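Local coordinates for Abbfa_003403 (Acinetobacter baumannii, PDB 4ZXH), which is a four-domain nonribosomal peptide synthetase that probably activates an amino acid, carries it on phosphopantetheine, condenses it with an acyl donor and releases the product, at residues Gly262-Leu267 / Arg314-Gln319; His268-Glu273 / Pro806-Glu811; Pro563-Glu568 / Ile666-Phe671; Val821-Arg826 / Asp831-Thr836; Glu884-Gln889 / Gln929-Ala934. All blocks are in the same frame, centred on the assembly; numbering follows the deposited sequence.

Interaction 1 (Gly262-Leu267 / Arg314-Gln319)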
# COMPACT_ATOMS: atom_id res chain seq x y z
N GLY A 262 6.71 15.77 -24.47
CA GLY A 262 5.41 16.26 -24.08
C GLY A 262 4.83 15.49 -22.90
O GLY A 262 4.23 16.09 -22.00
N PHE A 263 5.03 14.18 -22.88
CA PHE A 263 4.45 13.34 -21.83
C PHE A 263 5.09 13.62 -20.46
O PHE A 263 4.37 13.78 -19.48
CB PHE A 263 4.58 11.86 -22.19
CG PHE A 263 3.58 10.98 -21.50
CD1 PHE A 263 2.40 11.51 -21.01
CD2 PHE A 263 3.80 9.62 -21.36
CE1 PHE A 263 1.47 10.72 -20.38
CE2 PHE A 263 2.87 8.81 -20.74
CZ PHE A 263 1.70 9.37 -20.24
N TYR A 264 6.42 13.67 -20.40
CA TYR A 264 7.12 14.07 -19.18
C TYR A 264 6.63 15.44 -18.68
O TYR A 264 6.29 15.60 -17.50
CB TYR A 264 8.63 14.15 -19.40
CG TYR A 264 9.36 12.84 -19.44
CD1 TYR A 264 9.52 12.07 -18.30
CD2 TYR A 264 9.95 12.40 -20.62
CE1 TYR A 264 10.21 10.89 -18.34
CE2 TYR A 264 10.64 11.21 -20.66
CZ TYR A 264 10.76 10.46 -19.53
OH TYR A 264 11.46 9.28 -19.58
N VAL A 265 6.60 16.42 -19.57
CA VAL A 265 6.14 17.76 -19.20
C VAL A 265 4.76 17.66 -18.57
O VAL A 265 4.52 18.24 -17.52
CB VAL A 265 6.10 18.71 -20.41
CG1 VAL A 265 5.27 19.94 -20.10
CG2 VAL A 265 7.51 19.12 -20.79
N LEU A 266 3.87 16.89 -19.18
CA LEU A 266 2.55 16.63 -18.61
C LEU A 266 2.61 16.06 -17.18
O LEU A 266 1.96 16.59 -16.29
CB LEU A 266 1.75 15.68 -19.49
CG LEU A 266 0.40 15.39 -18.84
CD1 LEU A 266 -0.37 16.68 -18.70
CD2 LEU A 266 -0.41 14.36 -19.59
N LEU A 267 3.36 14.98 -16.96
CA LEU A 267 3.40 14.35 -15.64
C LEU A 267 4.08 15.24 -14.60
O LEU A 267 3.78 15.17 -13.41
CB LEU A 267 4.11 13.00 -15.72
CG LEU A 267 3.57 12.07 -16.82
CD1 LEU A 267 4.52 10.91 -17.09
CD2 LEU A 267 2.16 11.56 -16.51
N ARG A 314 12.61 23.48 -26.11
CA ARG A 314 13.58 23.07 -27.11
C ARG A 314 14.70 22.32 -26.41
O ARG A 314 14.96 21.15 -26.69
CB ARG A 314 14.15 24.27 -27.88
CG ARG A 314 15.30 23.91 -28.82
CD ARG A 314 15.86 25.13 -29.53
NE ARG A 314 14.83 25.89 -30.24
CZ ARG A 314 14.55 25.78 -31.53
NH1 ARG A 314 15.22 24.93 -32.30
NH2 ARG A 314 13.58 26.52 -32.07
N GLN A 315 15.34 23.01 -25.47
CA GLN A 315 16.44 22.43 -24.73
C GLN A 315 16.06 21.09 -24.10
O GLN A 315 16.75 20.09 -24.29
CB GLN A 315 16.90 23.41 -23.65
CG GLN A 315 17.51 24.69 -24.23
CD GLN A 315 17.90 25.67 -23.15
OE1 GLN A 315 17.26 25.74 -22.09
NE2 GLN A 315 18.95 26.45 -23.40
N PHE A 316 14.94 21.06 -23.39
CA PHE A 316 14.49 19.84 -22.72
C PHE A 316 14.13 18.71 -23.69
O PHE A 316 14.44 17.55 -23.43
CB PHE A 316 13.29 20.15 -21.84
CG PHE A 316 12.67 18.93 -21.23
CD1 PHE A 316 13.28 18.29 -20.17
CD2 PHE A 316 11.48 18.42 -21.73
CE1 PHE A 316 12.72 17.16 -19.62
CE2 PHE A 316 10.91 17.29 -21.18
CZ PHE A 316 11.54 16.66 -20.12
N THR A 317 13.47 19.03 -24.80
CA THR A 317 13.19 18.02 -25.81
C THR A 317 14.49 17.39 -26.32
O THR A 317 14.58 16.17 -26.47
CB THR A 317 12.42 18.59 -27.01
OG1 THR A 317 11.19 19.18 -26.56
CG2 THR A 317 12.10 17.50 -27.98
N GLN A 318 15.50 18.23 -26.55
CA GLN A 318 16.82 17.73 -26.96
C GLN A 318 17.44 16.85 -25.87
O GLN A 318 18.06 15.82 -26.15
CB GLN A 318 17.75 18.89 -27.32
CG GLN A 318 17.29 19.69 -28.56
CD GLN A 318 18.27 20.78 -28.98
OE1 GLN A 318 18.70 21.60 -28.17
NE2 GLN A 318 18.62 20.79 -30.26
N GLN A 319 17.25 17.25 -24.61
CA GLN A 319 17.74 16.51 -23.45
C GLN A 319 17.17 15.08 -23.44
O GLN A 319 17.87 14.11 -23.12
CB GLN A 319 17.39 17.28 -22.17
CG GLN A 319 17.79 16.65 -20.84
CD GLN A 319 17.68 17.65 -19.67
OE1 GLN A 319 17.77 18.88 -19.87
NE2 GLN A 319 17.48 17.12 -18.45
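F316 makes this contact for its helix, reaching over to Y264 and V265 on helix 255-271. Its CG lies anti to the backbone N (chi1 174°), which directs the ring across the gap. CZ reaches Y264 CB at 3.9 Å, and that methylene sits at the ring edge, in its plane. V265 comes in from the next position: its CG2 lies 3.9 Å from F316 CE2, at an oblique angle to the ring, and the two side chains lie alongside and run opposite ways. Both helices belong to the condensation domain, which has the fold of the CoA-dependent acyltransferases; the ring is wedged between them and also rests on M305 of strand 302-306. The Y264 ring runs on away from F316, and its OH is hydrogen-bonded to I303 O. One residue further along, T317 turns to other partners: its side chain packs on M445 of helix 428-447, and OG1 bonds back to L313 O. Q319, nearly a turn beyond F316, leans on M305 as well.

Interaction 2 (His268-Glu273 / Pro806-Glu811)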
# COMPACT_ATOMS: atom_id res chain seq x y z
N HIS A 268 5.00 16.08 -15.07
CA HIS A 268 5.64 17.10 -14.24
C HIS A 268 4.63 18.10 -13.70
O HIS A 268 4.64 18.43 -12.51
CB HIS A 268 6.70 17.84 -15.04
CG HIS A 268 7.33 18.98 -14.30
ND1 HIS A 268 8.11 18.80 -13.18
CD2 HIS A 268 7.29 20.32 -14.52
CE1 HIS A 268 8.53 19.98 -12.75
NE2 HIS A 268 8.04 20.92 -13.54
N LYS A 269 3.75 18.57 -14.58
CA LYS A 269 2.71 19.52 -14.20
C LYS A 269 1.66 18.89 -13.29
O LYS A 269 1.18 19.54 -12.37
CB LYS A 269 2.03 20.11 -15.45
CG LYS A 269 2.90 21.08 -16.25
CD LYS A 269 3.60 22.06 -15.32
CE LYS A 269 4.53 23.01 -16.06
NZ LYS A 269 5.12 24.01 -15.12
N LEU A 270 1.30 17.63 -13.54
CA LEU A 270 0.30 16.94 -12.71
C LEU A 270 0.79 16.55 -11.31
O LEU A 270 -0.01 16.45 -10.38
CB LEU A 270 -0.20 15.68 -13.40
CG LEU A 270 -1.00 15.81 -14.69
CD1 LEU A 270 -1.62 14.49 -15.03
CD2 LEU A 270 -2.05 16.89 -14.58
N SER A 271 2.08 16.33 -11.15
CA SER A 271 2.60 15.84 -9.88
C SER A 271 3.54 16.81 -9.17
O SER A 271 3.88 16.60 -8.01
CB SER A 271 3.31 14.50 -10.09
OG SER A 271 4.39 14.63 -10.98
N ASN A 272 3.94 17.87 -9.86
CA ASN A 272 4.97 18.79 -9.38
C ASN A 272 6.23 18.08 -8.89
O ASN A 272 6.85 18.49 -7.92
CB ASN A 272 4.43 19.68 -8.27
CG ASN A 272 5.26 20.93 -8.07
OD1 ASN A 272 5.68 21.56 -9.05
ND2 ASN A 272 5.55 21.26 -6.81
N GLU A 273 6.59 17.02 -9.58
CA GLU A 273 7.78 16.25 -9.27
C GLU A 273 8.82 16.40 -10.39
O GLU A 273 8.47 16.51 -11.55
CB GLU A 273 7.42 14.78 -9.06
CG GLU A 273 8.57 13.96 -8.53
CD GLU A 273 8.99 14.39 -7.14
OE1 GLU A 273 8.13 14.89 -6.38
OE2 GLU A 273 10.20 14.24 -6.83
N PRO A 806 -7.21 21.39 -13.62
CA PRO A 806 -7.93 20.40 -12.81
C PRO A 806 -7.07 19.17 -12.52
O PRO A 806 -6.16 18.86 -13.29
CB PRO A 806 -9.14 20.04 -13.68
CG PRO A 806 -9.30 21.22 -14.62
CD PRO A 806 -7.91 21.71 -14.88
N GLY A 807 -7.33 18.50 -11.39
CA GLY A 807 -6.61 17.29 -11.02
C GLY A 807 -5.29 17.56 -10.31
O GLY A 807 -4.59 16.62 -9.92
N VAL A 808 -4.95 18.83 -10.14
CA VAL A 808 -3.65 19.25 -9.65
C VAL A 808 -3.75 19.83 -8.22
O VAL A 808 -4.81 20.31 -7.81
CB VAL A 808 -3.03 20.30 -10.62
CG1 VAL A 808 -1.67 20.82 -10.14
CG2 VAL A 808 -2.92 19.72 -12.02
N MET A 809 -2.67 19.76 -7.44
CA MET A 809 -2.72 20.30 -6.09
C MET A 809 -2.06 21.67 -5.96
O MET A 809 -1.12 22.00 -6.69
CB MET A 809 -2.09 19.31 -5.11
CG MET A 809 -2.80 17.97 -5.15
SD MET A 809 -2.97 17.20 -3.55
CE MET A 809 -3.63 18.57 -2.61
N GLY A 810 -2.58 22.47 -5.03
CA GLY A 810 -2.11 23.83 -4.86
C GLY A 810 -2.54 24.41 -3.54
O GLY A 810 -3.04 23.69 -2.69
N GLU A 811 -2.35 25.71 -3.36
CA GLU A 811 -2.74 26.39 -2.13
C GLU A 811 -4.15 26.93 -2.29
O GLU A 811 -4.46 27.54 -3.31
CB GLU A 811 -1.73 27.51 -1.78
CG GLU A 811 -1.88 28.15 -0.38
CD GLU A 811 -0.67 29.00 0.01
OE1 GLU A 811 0.16 29.31 -0.87
OE2 GLU A 811 -0.54 29.35 1.21
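No ring takes part where K269 and L270 meet V808; the flat group beside them is the H268 imidazole, with E273 O at its edge, 10° out of the ring plane. H268 ND1 donates to E273 O at 2.8 Å, from above the carbonyl plane, which ties the last turn of helix 255-271 to the chain leaving it. The contact is a seam between domains: the helix belongs to the condensation domain, while G807 and V808 form a G1 beta bulge opposite L855 as the chain enters strand 809-816 of the adenylation domain. Across the seam the chemistry is mostly apolar. L270 lies nearly perpendicular to V808, its CD2 3.9 Å from V808 CG2. With CG1 anti to its own N (chi1 178°), V808 brings that methyl to K269 O, while CG2, anti to the carbonyl carbon, goes to L270. L270 also packs on M434 and L437 of helix 428-447, so it is wedged between that helix and V808. K269 meets V808 through its backbone; its side chain leads off, and NZ bonds to I453 O. The carbonyl oxygen K269 O stands 3.8 Å from V808 CG1.

Interaction 3 (Pro563-Glu568 / Ile666-Phe671)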
# COMPACT_ATOMS: atom_id res chain seq x y z
N PRO A 563 -10.88 30.83 30.83
CA PRO A 563 -10.21 30.67 32.13
C PRO A 563 -9.66 29.26 32.39
O PRO A 563 -8.92 29.08 33.36
CB PRO A 563 -11.30 31.01 33.14
CG PRO A 563 -12.58 30.73 32.43
CD PRO A 563 -12.32 31.10 30.98
N ASN A 564 -10.01 28.29 31.54
CA ASN A 564 -9.45 26.95 31.70
C ASN A 564 -8.13 26.79 30.97
O ASN A 564 -7.38 25.85 31.24
CB ASN A 564 -10.46 25.90 31.24
CG ASN A 564 -11.79 26.03 31.96
OD1 ASN A 564 -12.82 26.29 31.35
ND2 ASN A 564 -11.78 25.82 33.28
N PHE A 565 -7.84 27.73 30.08
CA PHE A 565 -6.57 27.74 29.35
C PHE A 565 -5.40 27.98 30.32
O PHE A 565 -5.61 28.51 31.42
CB PHE A 565 -6.59 28.80 28.23
CG PHE A 565 -7.47 28.45 27.05
CD1 PHE A 565 -8.43 27.45 27.14
CD2 PHE A 565 -7.32 29.11 25.84
CE1 PHE A 565 -9.24 27.13 26.05
CE2 PHE A 565 -8.12 28.81 24.74
CZ PHE A 565 -9.08 27.81 24.85
N PRO A 566 -4.18 27.58 29.95
CA PRO A 566 -3.04 27.80 30.87
C PRO A 566 -2.73 29.28 31.01
O PRO A 566 -2.80 30.01 30.01
CB PRO A 566 -1.88 27.06 30.19
CG PRO A 566 -2.53 26.14 29.17
CD PRO A 566 -3.77 26.85 28.73
N THR A 567 -2.37 29.70 32.22
CA THR A 567 -2.15 31.11 32.55
C THR A 567 -1.14 31.82 31.65
O THR A 567 -1.36 32.97 31.25
CB THR A 567 -1.69 31.26 34.01
OG1 THR A 567 -2.61 30.58 34.87
CG2 THR A 567 -1.65 32.73 34.41
N GLU A 568 -0.04 31.16 31.33
CA GLU A 568 0.97 31.76 30.46
C GLU A 568 0.33 32.16 29.13
O GLU A 568 0.58 33.25 28.62
CB GLU A 568 2.14 30.80 30.24
N ILE A 666 -21.40 23.76 22.81
CA ILE A 666 -20.38 23.06 23.59
C ILE A 666 -18.98 23.63 23.39
O ILE A 666 -18.07 23.30 24.13
CB ILE A 666 -20.31 21.58 23.24
CG1 ILE A 666 -19.82 21.41 21.82
CG2 ILE A 666 -21.68 20.94 23.35
CD1 ILE A 666 -19.91 19.99 21.36
N THR A 667 -18.82 24.45 22.36
CA THR A 667 -17.49 24.91 21.98
C THR A 667 -17.08 26.14 22.78
O THR A 667 -17.87 27.10 22.90
CB THR A 667 -17.46 25.25 20.49
OG1 THR A 667 -17.99 24.14 19.75
CG2 THR A 667 -16.05 25.54 20.02
N THR A 668 -15.86 26.12 23.31
CA THR A 668 -15.27 27.29 23.93
C THR A 668 -15.44 28.56 23.09
O THR A 668 -15.32 28.53 21.86
CB THR A 668 -13.77 27.10 24.22
OG1 THR A 668 -13.21 28.37 24.60
CG2 THR A 668 -13.04 26.61 23.00
N TYR A 669 -15.71 29.68 23.74
CA TYR A 669 -15.91 30.93 23.02
C TYR A 669 -14.57 31.51 22.60
O TYR A 669 -14.50 32.54 21.93
CB TYR A 669 -16.69 31.94 23.85
CG TYR A 669 -15.99 32.35 25.12
CD1 TYR A 669 -15.20 33.50 25.17
CD2 TYR A 669 -16.12 31.60 26.29
CE1 TYR A 669 -14.56 33.88 26.34
CE2 TYR A 669 -15.48 31.98 27.46
CZ TYR A 669 -14.70 33.12 27.48
OH TYR A 669 -14.07 33.49 28.64
N ALA A 670 -13.49 30.83 22.99
CA ALA A 670 -12.16 31.19 22.52
C ALA A 670 -11.84 30.48 21.22
O ALA A 670 -10.70 30.49 20.77
CB ALA A 670 -11.14 30.87 23.55
N PHE A 671 -12.86 29.85 20.64
CA PHE A 671 -12.80 29.24 19.31
C PHE A 671 -13.93 29.88 18.50
O PHE A 671 -15.07 29.91 18.94
CB PHE A 671 -12.97 27.73 19.40
CG PHE A 671 -12.66 27.00 18.14
CD1 PHE A 671 -11.96 27.63 17.11
CD2 PHE A 671 -13.07 25.67 17.97
CE1 PHE A 671 -11.66 26.95 15.93
CE2 PHE A 671 -12.78 24.98 16.79
CZ PHE A 671 -12.08 25.62 15.77
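T668 OG1, which F565 CZ approaches to 4.2 Å, is held by two polar groups. A670 N donates to it at 3.0 Å with an N-H...O angle of 160°, closing an ST turn, and D562 OD2 is its other hydrogen-bond partner. The same corner is a type I beta turn, F671 N bonding to T668 O. Held this way, the turn presents A670 CB to the F565 ring, 3.8 Å from CE2, and both the methyl and the hydroxyl stand oblique to that ring. Y669 takes the rarer rotamer with CG between N and the carbonyl carbon (chi1 62°), and its OH comes 3.8 Å from P563 CD, in van der Waals contact only. The hydroxyl's hydrogen bonds go to L536 O and L538 N. F671 begins the FDxS sequence, core motif A4 of adenylation domains. The turn lies between strand 662-665 and helix 674-679, resting on P560 of strand 557-560, while F565 precedes helix 567-577 and touches A951 of the C-terminal subdomain.

Interaction 4 (Val821-Arg826 / Asp831-Thr836)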
# COMPACT_ATOMS: atom_id res chain seq x y z
N VAL A 821 -10.42 41.94 9.02
CA VAL A 821 -9.90 43.28 8.85
C VAL A 821 -8.37 43.25 8.75
O VAL A 821 -7.77 43.74 7.78
CB VAL A 821 -10.31 44.20 10.00
CG1 VAL A 821 -9.66 45.58 9.84
CG2 VAL A 821 -11.84 44.30 10.08
N ASP A 822 -7.75 42.64 9.77
CA ASP A 822 -6.31 42.44 9.81
C ASP A 822 -5.88 41.53 10.97
O ASP A 822 -6.72 41.04 11.72
CB ASP A 822 -5.59 43.78 9.90
CG ASP A 822 -6.06 44.61 11.08
OD1 ASP A 822 -6.42 44.02 12.11
OD2 ASP A 822 -6.10 45.85 10.95
N TYR A 823 -4.58 41.32 11.09
CA TYR A 823 -3.97 40.81 12.31
C TYR A 823 -3.67 41.99 13.23
O TYR A 823 -3.04 42.98 12.81
CB TYR A 823 -2.68 40.03 12.00
CG TYR A 823 -2.87 38.69 11.33
CD1 TYR A 823 -3.60 37.67 11.94
CD2 TYR A 823 -2.29 38.41 10.09
CE1 TYR A 823 -3.77 36.43 11.33
CE2 TYR A 823 -2.45 37.17 9.48
CZ TYR A 823 -3.19 36.19 10.10
OH TYR A 823 -3.35 34.96 9.51
N TRP A 824 -4.09 41.89 14.49
CA TRP A 824 -3.98 43.03 15.39
C TRP A 824 -2.53 43.51 15.59
O TRP A 824 -1.66 42.80 16.13
CB TRP A 824 -4.63 42.69 16.74
CG TRP A 824 -4.31 43.67 17.81
CD1 TRP A 824 -3.57 43.45 18.93
CD2 TRP A 824 -4.69 45.05 17.85
NE1 TRP A 824 -3.48 44.60 19.68
CE2 TRP A 824 -4.17 45.60 19.04
CE3 TRP A 824 -5.45 45.88 17.01
CZ2 TRP A 824 -4.37 46.93 19.41
CZ3 TRP A 824 -5.64 47.21 17.36
CH2 TRP A 824 -5.10 47.72 18.55
N GLN A 825 -2.29 44.75 15.12
CA GLN A 825 -0.98 45.42 15.16
C GLN A 825 0.18 44.57 14.62
O GLN A 825 1.29 44.57 15.15
CB GLN A 825 -0.70 45.90 16.57
CG GLN A 825 -1.68 47.00 16.90
CD GLN A 825 -1.39 47.76 18.17
OE1 GLN A 825 -1.01 47.19 19.20
NE2 GLN A 825 -1.59 49.07 18.11
N ARG A 826 -0.12 43.88 13.52
CA ARG A 826 0.87 43.18 12.75
C ARG A 826 0.68 43.50 11.27
O ARG A 826 0.33 42.63 10.48
CB ARG A 826 0.76 41.68 12.98
CG ARG A 826 1.14 41.23 14.38
CD ARG A 826 1.37 39.71 14.42
NE ARG A 826 1.31 39.18 15.77
CZ ARG A 826 2.30 39.29 16.66
NH1 ARG A 826 3.43 39.91 16.34
NH2 ARG A 826 2.16 38.78 17.89
N ASP A 831 -0.17 42.22 5.54
CA ASP A 831 -0.03 42.66 4.17
C ASP A 831 0.44 41.50 3.31
O ASP A 831 0.21 41.48 2.11
CB ASP A 831 0.93 43.84 4.07
CG ASP A 831 0.88 44.51 2.71
OD1 ASP A 831 -0.14 45.18 2.43
OD2 ASP A 831 1.85 44.36 1.92
N ALA A 832 1.08 40.52 3.93
CA ALA A 832 1.59 39.35 3.21
C ALA A 832 0.54 38.24 3.08
O ALA A 832 0.51 37.54 2.06
CB ALA A 832 2.83 38.81 3.90
N GLN A 833 -0.31 38.07 4.10
CA GLN A 833 -1.34 37.04 4.09
C GLN A 833 -2.66 37.52 3.46
O GLN A 833 -3.45 36.69 2.98
CB GLN A 833 -1.62 36.55 5.52
CG GLN A 833 -0.42 36.01 6.24
CD GLN A 833 0.28 34.92 5.45
OE1 GLN A 833 -0.19 33.78 5.37
NE2 GLN A 833 1.42 35.26 4.86
N PHE A 834 -2.90 38.83 3.47
CA PHE A 834 -4.08 39.41 2.80
C PHE A 834 -3.64 40.32 1.65
O PHE A 834 -3.11 41.40 1.88
CB PHE A 834 -4.95 40.20 3.78
CG PHE A 834 -5.49 39.39 4.94
CD1 PHE A 834 -6.74 38.80 4.87
CD2 PHE A 834 -4.76 39.26 6.11
CE1 PHE A 834 -7.25 38.07 5.94
CE2 PHE A 834 -5.26 38.53 7.20
CZ PHE A 834 -6.51 37.94 7.11
N ARG A 835 -3.88 39.88 0.42
CA ARG A 835 -3.40 40.58 -0.77
C ARG A 835 -4.43 40.51 -1.88
O ARG A 835 -5.28 39.60 -1.89
CB ARG A 835 -2.10 39.97 -1.30
CG ARG A 835 -0.99 39.79 -0.31
CD ARG A 835 0.00 38.77 -0.78
NE ARG A 835 0.86 39.31 -1.82
CZ ARG A 835 1.64 38.56 -2.60
NH1 ARG A 835 1.67 37.23 -2.45
NH2 ARG A 835 2.40 39.14 -3.53
N THR A 836 -4.34 41.43 -2.82
CA THR A 836 -4.89 41.19 -4.14
C THR A 836 -3.77 40.62 -4.99
O THR A 836 -2.59 40.86 -4.72
CB THR A 836 -5.43 42.44 -4.79
OG1 THR A 836 -4.32 43.22 -5.26
CG2 THR A 836 -6.25 43.23 -3.80
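Y823 meets Q833 and F834 because the chain doubles back: a type II turn from Y823 to R826, closed by R826 N to Y823 O at 3.1 Å, leads into helix 827-833, and F834 leaves that helix in extended form. The Y823 and F834 rings make an offset edge-to-face pair, the edge of F834 directed at the face of Y823. Their centroids are 5.7 Å apart and their planes meet at 63°. The closest atoms are the two CE2 carbons, Y823 CE2 lying 3.9 Å from F834 CE2. Q833 comes from another quarter: its CG sits at the Y823 ring edge, in plane, 4.0 Å from CE2. The Q833 chain then bends at chi2 (-54°). Its amide plane lies 28° from that of the phenol ring. At the far end of the ring, Y823 OH is hydrogen-bonded to E767 OE2, and F834 touches E767 as well. F834 also meets the ring of Y847 on strand 846-855. Two sheets are brought together here, since strand 822-823 pairs with 635-640 while strand 834-835 pairs with 846-855. Y823 lies near the end of a sequence resembling one of the conserved core motifs of nonribosomal peptide synthetase adenylation domains, and the aromatic pair packs that end against F834, just past helix 827-833.

Interaction 5 (Glu884-Gln889 / Gln929-Ala934)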
# COMPACT_ATOMS: atom_id res chain seq x y z
N GLU A 884 -4.46 5.73 7.98
CA GLU A 884 -5.27 5.88 9.21
C GLU A 884 -6.59 5.13 9.11
O GLU A 884 -7.02 4.50 10.08
CB GLU A 884 -5.50 7.36 9.52
CG GLU A 884 -4.22 8.08 9.92
CD GLU A 884 -4.33 9.60 9.96
OE1 GLU A 884 -5.41 10.15 9.60
OE2 GLU A 884 -3.32 10.24 10.34
N ASN A 885 -7.22 5.17 7.94
CA ASN A 885 -8.47 4.45 7.71
C ASN A 885 -8.31 2.94 7.81
O ASN A 885 -9.17 2.26 8.39
CB ASN A 885 -9.06 4.82 6.35
CG ASN A 885 -9.79 6.17 6.37
OD1 ASN A 885 -10.35 6.57 7.40
ND2 ASN A 885 -9.76 6.88 5.25
N VAL A 886 -7.21 2.40 7.27
CA VAL A 886 -7.01 0.95 7.34
C VAL A 886 -6.80 0.52 8.80
O VAL A 886 -7.36 -0.49 9.25
CB VAL A 886 -5.83 0.47 6.46
CG1 VAL A 886 -5.53 -0.98 6.74
CG2 VAL A 886 -6.14 0.63 4.98
N LEU A 887 -6.01 1.28 9.55
CA LEU A 887 -5.80 0.99 10.96
C LEU A 887 -7.11 1.02 11.76
O LEU A 887 -7.37 0.13 12.55
CB LEU A 887 -4.81 1.98 11.55
CG LEU A 887 -3.33 1.72 11.26
CD1 LEU A 887 -2.49 2.95 11.57
CD2 LEU A 887 -2.85 0.54 12.06
N LYS A 888 -7.94 2.03 11.54
CA LYS A 888 -9.19 2.14 12.29
C LYS A 888 -10.15 0.98 12.05
O LYS A 888 -11.09 0.76 12.81
CB LYS A 888 -9.90 3.45 11.96
CG LYS A 888 -9.19 4.71 12.44
CD LYS A 888 -10.02 5.95 12.06
CE LYS A 888 -9.56 7.22 12.76
NZ LYS A 888 -8.62 8.06 11.96
N GLN A 889 -9.91 0.22 10.99
CA GLN A 889 -10.83 -0.86 10.63
C GLN A 889 -10.48 -2.17 11.33
O GLN A 889 -11.25 -3.14 11.27
CB GLN A 889 -10.85 -1.06 9.10
CG GLN A 889 -11.80 -0.11 8.38
CD GLN A 889 -11.69 -0.18 6.86
OE1 GLN A 889 -10.72 -0.72 6.31
NE2 GLN A 889 -12.69 0.36 6.18
N GLN A 929 0.23 -4.92 6.31
CA GLN A 929 1.00 -5.46 5.20
C GLN A 929 0.12 -6.12 4.13
O GLN A 929 0.45 -6.09 2.95
CB GLN A 929 2.03 -6.45 5.71
CG GLN A 929 3.44 -5.89 5.78
CD GLN A 929 4.34 -6.74 6.66
OE1 GLN A 929 3.86 -7.46 7.54
NE2 GLN A 929 5.65 -6.67 6.42
N ILE A 930 -1.02 -6.68 4.54
CA ILE A 930 -1.88 -7.35 3.58
C ILE A 930 -2.92 -6.36 3.04
O ILE A 930 -3.56 -6.63 2.00
CB ILE A 930 -2.57 -8.63 4.22
CG1 ILE A 930 -3.78 -8.28 5.08
CG2 ILE A 930 -1.57 -9.44 5.06
CD1 ILE A 930 -5.07 -8.67 4.40
N HIS A 931 -3.06 -5.20 3.68
CA HIS A 931 -4.10 -4.22 3.28
C HIS A 931 -3.59 -2.92 2.64
O HIS A 931 -4.35 -2.15 2.05
CB HIS A 931 -4.97 -3.87 4.48
CG HIS A 931 -5.88 -4.98 4.91
ND1 HIS A 931 -6.87 -5.48 4.09
CD2 HIS A 931 -5.92 -5.70 6.05
CE1 HIS A 931 -7.50 -6.46 4.73
NE2 HIS A 931 -6.94 -6.61 5.92
N LEU A 932 -2.29 -2.69 2.75
CA LEU A 932 -1.68 -1.49 2.21
C LEU A 932 -0.63 -1.80 1.16
O LEU A 932 -0.03 -2.88 1.18
CB LEU A 932 -1.08 -0.69 3.34
CG LEU A 932 -2.13 0.01 4.20
CD1 LEU A 932 -1.46 0.73 5.34
CD2 LEU A 932 -2.89 1.00 3.34
N PRO A 933 -0.39 -0.86 0.23
CA PRO A 933 0.81 -0.96 -0.60
C PRO A 933 2.01 -0.95 0.32
O PRO A 933 1.93 -0.33 1.39
CB PRO A 933 0.78 0.29 -1.47
CG PRO A 933 -0.64 0.69 -1.49
CD PRO A 933 -1.25 0.27 -0.17
N ALA A 934 3.08 -1.62 -0.07
CA ALA A 934 4.25 -1.76 0.78
C ALA A 934 4.81 -0.41 1.22
O ALA A 934 5.26 -0.26 2.35
CB ALA A 934 5.30 -2.57 0.09
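V886 carries this contact from the side of helix 880-888, dividing its two methyls between H931 and L932. With CG1 anti to the backbone N (chi1 171°), that methyl goes to H931, 3.7 Å from its CB. The other, CG2, meets L932 CD2 at 3.7 Å. H931 is engaged mainly through its methylene, and its imidazole stands oblique to V886 CG1. V886 also reaches L928, a turn earlier on helix 921-931, so the valine packs along the last stretch of that helix and onto the chain that leaves it. L887, the next residue, starts away from H931 and L932; its side chain packs on A896 and V898 of strand 893-903. Further on, K888 N bonds to E884 O and Q889 N to V886 O at 3.2 Å, and the Q889 side chain touches I747 of helix 746-753. The two helices lie in the small C-terminal subdomain of the adenylation domain, which swings as a unit during the catalytic cycle of this family. Between the two segments no hydrogen bond or ion pair forms, so they are held by shape and apolar burial, with L932 buried and H931 at the exposed margin.

How the interactions relate
Interactions 1 and 2 share helix 255-271: its middle packs within the condensation domain, while its end meets the adenylation domain. Both contacts are buried, interaction 1 apolar and interaction 2 largely so. Interaction 4 is also buried but aromatic, and it reaches the same antiparallel sheet as interaction 2, their centres about 28 Å apart. Interaction 3 lies nearer the surface, and there a hydroxyl fixed by hydrogen bonds sets up the packing. Interaction 5, only partly buried, belongs to the C-terminal subdomain; its centre is about 7 Å from that of the chain, although part of it is exposed. None of the five pairs has a hydrogen bond across it.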